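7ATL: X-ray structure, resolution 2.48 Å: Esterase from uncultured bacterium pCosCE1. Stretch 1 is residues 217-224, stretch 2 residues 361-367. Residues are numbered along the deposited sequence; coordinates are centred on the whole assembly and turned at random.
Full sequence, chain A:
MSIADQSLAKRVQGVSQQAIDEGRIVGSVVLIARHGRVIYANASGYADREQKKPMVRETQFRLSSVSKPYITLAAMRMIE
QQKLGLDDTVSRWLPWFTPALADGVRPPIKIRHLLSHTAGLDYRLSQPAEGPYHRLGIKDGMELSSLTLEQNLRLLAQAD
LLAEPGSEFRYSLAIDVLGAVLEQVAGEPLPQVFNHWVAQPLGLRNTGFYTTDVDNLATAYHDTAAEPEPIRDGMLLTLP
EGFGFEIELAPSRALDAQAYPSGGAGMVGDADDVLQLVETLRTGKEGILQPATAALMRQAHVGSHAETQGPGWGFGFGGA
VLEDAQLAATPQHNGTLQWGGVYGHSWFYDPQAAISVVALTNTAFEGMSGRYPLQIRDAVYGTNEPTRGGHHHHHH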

ATOM      1  N   LEU A 217      11.363  14.836  -2.746  1.00 35.58           N
ATOM      2  CA  LEU A 217      11.121  13.426  -2.337  1.00 34.13           C
ATOM      3  C   LEU A 217      11.765  13.206  -0.970  1.00 32.38           C
ATOM      4  O   LEU A 217      12.988  13.264  -0.870  1.00 30.90           O
ATOM      5  CB  LEU A 217      11.709  12.493  -3.407  1.00 36.18           C
ATOM      6  CG  LEU A 217      11.459  10.998  -3.220  1.00 35.93           C
ATOM      7  CD1 LEU A 217       9.965  10.721  -3.151  1.00 36.72           C
ATOM      8  CD2 LEU A 217      12.104  10.190  -4.336  1.00 33.75           C
ATOM      9  N   ALA A 218      10.974  12.959   0.070  1.00 33.47           N
ATOM     10  CA  ALA A 218      11.514  12.674   1.416  1.00 32.33           C
ATOM     11  C   ALA A 218      12.577  11.582   1.324  1.00 31.44           C
ATOM     12  O   ALA A 218      12.366  10.547   0.702  1.00 32.61           O
ATOM     13  CB  ALA A 218      10.429  12.266   2.369  1.00 35.35           C
ATOM     14  N   THR A 219      13.688  11.813   1.985  1.00 32.77           N
ATOM     15  CA  THR A 219      14.758  10.817   2.167  1.00 32.97           C
ATOM     16  C   THR A 219      14.247   9.652   3.034  1.00 33.81           C
ATOM     17  O   THR A 219      13.758   9.895   4.171  1.00 32.53           O
ATOM     18  CB  THR A 219      15.960  11.536   2.772  1.00 32.19           C
ATOM     19  OG1 THR A 219      16.130  12.643   1.889  1.00 29.92           O
ATOM     20  CG2 THR A 219      17.174  10.642   2.915  1.00 33.38           C
ATOM     21  N   ALA A 220      14.417   8.425   2.551  1.00 30.40           N
ATOM     22  CA  ALA A 220      14.044   7.201   3.285  1.00 31.50           C
ATOM     23  C   ALA A 220      15.081   6.910   4.371  1.00 30.89           C
ATOM     24  O   ALA A 220      16.295   6.850   4.048  1.00 40.20           O
ATOM     25  CB  ALA A 220      13.938   6.046   2.318  1.00 33.56           C
ATOM     26  N   TYR A 221      14.614   6.688   5.594  1.00 27.00           N
ATOM     27  CA  TYR A 221      15.415   6.294   6.777  1.00 27.41           C
ATOM     28  C   TYR A 221      14.878   4.942   7.244  1.00 28.89           C
ATOM     29  O   TYR A 221      13.710   4.630   6.856  1.00 32.90           O
ATOM     30  CB  TYR A 221      15.299   7.332   7.903  1.00 26.05           C
ATOM     31  CG  TYR A 221      15.883   8.676   7.566  1.00 26.40           C
ATOM     32  CD1 TYR A 221      15.181   9.574   6.781  1.00 27.19           C
ATOM     33  CD2 TYR A 221      17.146   9.043   8.007  1.00 27.17           C
ATOM     34  CE1 TYR A 221      15.727  10.792   6.417  1.00 28.56           C
ATOM     35  CE2 TYR A 221      17.702  10.263   7.664  1.00 27.35           C
ATOM     36  CZ  TYR A 221      16.989  11.143   6.869  1.00 29.25           C
ATOM     37  OH  TYR A 221      17.537  12.341   6.500  1.00 34.14           O
ATOM     38  N   HIS A 222      15.661   4.206   8.041  1.00 26.84           N
ATOM     39  CA  HIS A 222      15.232   2.948   8.692  1.00 33.15           C
ATOM     40  C   HIS A 222      15.717   2.940  10.145  1.00 35.69           C
ATOM     41  O   HIS A 222      16.624   3.724  10.415  1.00 37.20           O
ATOM     42  CB  HIS A 222      15.728   1.743   7.887  1.00 35.08           C
ATOM     43  CG  HIS A 222      17.116   1.348   8.227  1.00 35.85           C
ATOM     44  ND1 HIS A 222      17.376   0.295   9.098  1.00 38.25           N
ATOM     45  CD2 HIS A 222      18.305   1.881   7.843  1.00 37.75           C
ATOM     46  CE1 HIS A 222      18.687   0.177   9.215  1.00 43.08           C
ATOM     47  NE2 HIS A 222      19.286   1.152   8.447  1.00 38.51           N
ATOM     48  N   ASP A 223      15.142   2.085  11.008  1.00 41.41           N
ATOM     49  CA  ASP A 223      15.382   2.032  12.481  1.00 48.86           C
ATOM     50  C   ASP A 223      16.683   1.268  12.762  1.00 58.48           C
ATOM     51  O   ASP A 223      16.847   0.156  12.212  1.00 59.58           O
ATOM     52  CB  ASP A 223      14.228   1.362  13.239  1.00 49.07           C
ATOM     53  CG  ASP A 223      12.804   1.566  12.702  1.00 49.11           C
ATOM     54  OD1 ASP A 223      12.362   2.732  12.528  1.00 43.42           O
ATOM     55  OD2 ASP A 223      12.111   0.543  12.513  1.00 46.96           O
ATOM     56  N   THR A 224      17.577   1.842  13.584  1.00 82.19           N
ATOM     57  CA  THR A 224      18.925   1.285  13.925  1.00 94.90           C
ATOM     58  C   THR A 224      19.134   1.332  15.439  1.00 92.53           C
ATOM     59  O   THR A 224      18.171   1.697  16.132  1.00 82.86           O
ATOM     60  CB  THR A 224      20.081   2.065  13.276  1.00107.68           C
ATOM     61  OG1 THR A 224      19.580   2.771  12.142  1.00118.83           O
ATOM     62  CG2 THR A 224      21.250   1.189  12.864  1.00105.08           C
ATOM     63  N   THR A 361       5.264   8.570   6.713  1.00 30.70           N
ATOM     64  CA  THR A 361       6.575   8.885   7.348  1.00 32.02           C
ATOM     65  C   THR A 361       7.707   8.456   6.419  1.00 32.66           C
ATOM     66  O   THR A 361       7.471   7.762   5.438  1.00 37.06           O
ATOM     67  CB  THR A 361       6.773   8.278   8.751  1.00 30.26           C
ATOM     68  OG1 THR A 361       7.428   7.014   8.672  1.00 25.17           O
ATOM     69  CG2 THR A 361       5.488   8.134   9.540  1.00 30.35           C
ATOM     70  N   ASN A 362       8.908   8.890   6.750  1.00 33.19           N
ATOM     71  CA  ASN A 362      10.123   8.597   5.971  1.00 32.94           C
ATOM     72  C   ASN A 362      10.952   7.648   6.823  1.00 30.23           C
ATOM     73  O   ASN A 362      12.147   7.588   6.605  1.00 33.54           O
ATOM     74  CB  ASN A 362      10.857   9.890   5.630  1.00 35.15           C
ATOM     75  CG  ASN A 362      11.363  10.612   6.863  1.00 35.99           C
ATOM     76  OD1 ASN A 362      11.210  10.128   7.986  1.00 34.74           O
ATOM     77  ND2 ASN A 362      11.998  11.753   6.663  1.00 39.64           N
ATOM     78  N   THR A 363      10.320   6.938   7.751  1.00 28.58           N
ATOM     79  CA  THR A 363      11.007   6.065   8.731  1.00 29.06           C
ATOM     80  C   THR A 363      10.398   4.654   8.712  1.00 29.31           C
ATOM     81  O   THR A 363       9.310   4.452   9.264  1.00 31.42           O
ATOM     82  CB  THR A 363      10.956   6.735  10.105  1.00 29.59           C
ATOM     83  OG1 THR A 363      11.576   8.013   9.941  1.00 28.85           O
ATOM     84  CG2 THR A 363      11.654   5.926  11.178  1.00 31.88           C
ATOM     85  N   ALA A 364      11.096   3.697   8.109  1.00 30.13           N
ATOM     86  CA  ALA A 364      10.765   2.254   8.149  1.00 31.44           C
ATOM     87  C   ALA A 364      11.536   1.606   9.296  1.00 33.39           C
ATOM     88  O   ALA A 364      12.711   1.918   9.472  1.00 34.53           O
ATOM     89  CB  ALA A 364      11.146   1.659   6.822  1.00 33.63           C
ATOM     90  N   PHE A 365      10.919   0.735  10.106  1.00 34.64           N
ATOM     91  CA  PHE A 365       9.538   0.316  10.004  1.00 37.92           C
ATOM     92  C   PHE A 365       8.671   1.015  11.053  1.00 37.15           C
ATOM     93  O   PHE A 365       7.531   0.575  11.195  1.00 40.42           O
ATOM     94  CB  PHE A 365       9.465  -1.202  10.184  1.00 39.14           C
ATOM     95  CG  PHE A 365      10.417  -1.929   9.271  1.00 41.11           C
ATOM     96  CD1 PHE A 365      10.095  -2.115   7.933  1.00 40.20           C
ATOM     97  CD2 PHE A 365      11.653  -2.362   9.733  1.00 39.65           C
ATOM     98  CE1 PHE A 365      10.989  -2.733   7.074  1.00 41.66           C
ATOM     99  CE2 PHE A 365      12.537  -2.993   8.877  1.00 41.54           C
ATOM    100  CZ  PHE A 365      12.205  -3.172   7.548  1.00 40.72           C
ATOM    101  N   GLU A 366       9.151   2.045  11.758  1.00 36.46           N
ATOM    102  CA  GLU A 366       8.359   2.662  12.865  1.00 35.81           C
ATOM    103  C   GLU A 366       7.026   3.166  12.287  1.00 33.05           C
ATOM    104  O   GLU A 366       5.989   2.839  12.853  1.00 30.40           O
ATOM    105  CB  GLU A 366       9.160   3.737  13.618  1.00 37.02           C
ATOM    106  CG  GLU A 366       8.389   4.463  14.727  1.00 37.27           C
ATOM    107  CD  GLU A 366       7.913   3.670  15.940  1.00 36.31           C
ATOM    108  OE1 GLU A 366       8.481   2.608  16.235  1.00 34.50           O
ATOM    109  OE2 GLU A 366       6.965   4.132  16.603  1.00 36.56           O
ATOM    110  N   GLY A 367       7.045   3.851  11.149  1.00 31.19           N
ATOM    111  CA  GLY A 367       5.830   4.409  10.530  1.00 33.06           C
ATOM    112  C   GLY A 367       4.792   3.360  10.123  1.00 33.21           C
ATOM    113  O   GLY A 367       3.618   3.729   9.937  1.00 32.12           O
TER

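This contact is a short parallel β-bridge, two residue pairs long, finished at one end by an aspartate that binds the backbone where a helix begins.

Tyr221 pairs with Thr363 and His222 with Ala364, and the hydrogen bonds alternate as parallel strands require. Tyr221 N donates to Asn362 O at 2.8 Å, and Ala364 N donates to Tyr221 O at 3.0 Å in a nearly straight bond, so Tyr221 serves the neighbouring strand with both its amide and its carbonyl. The next rung, Asp223 N to Ala364 O at 2.9 Å, is weak, and the position of that carbonyl is less certain because it sits too close to His222 in the model.

Beyond the strands, the Asp223 side chain takes over. Its CB points toward the other stretch, and the carboxylate accepts the amides of two consecutive residues: Phe365 N reaches OD2 of Asp223 at 2.7 Å, and Glu366 N makes a weak bond to OD1 of Asp223 at 3.4 Å. A short acidic side chain suits this place, since Phe365 stands at the N-cap position and the amides there lie free to be bound. The peptide bond preceding Phe365 is cis.

Side chains sort by face. Tyr221 and Thr363 share one, with CB of Tyr221 4.3 Å from OG1 of Thr363; His222 and Ala364 share the other, both buried, though the imidazole extends away from the alanine methyl and does not pack on it.

At the opposite end Asn362, the residue most covered by the other stretch, packs its CB against Ala218 CB at 4.1 Å and Thr219 O at 3.2 Å. Its amide group is not left unsatisfied in this buried site: OD1 of Asn362 accepts from OG1 of Thr363 at 2.9 Å, and ND2 is hydrogen-bonded elsewhere in the structure. Altogether the two stretches bury 385 Å².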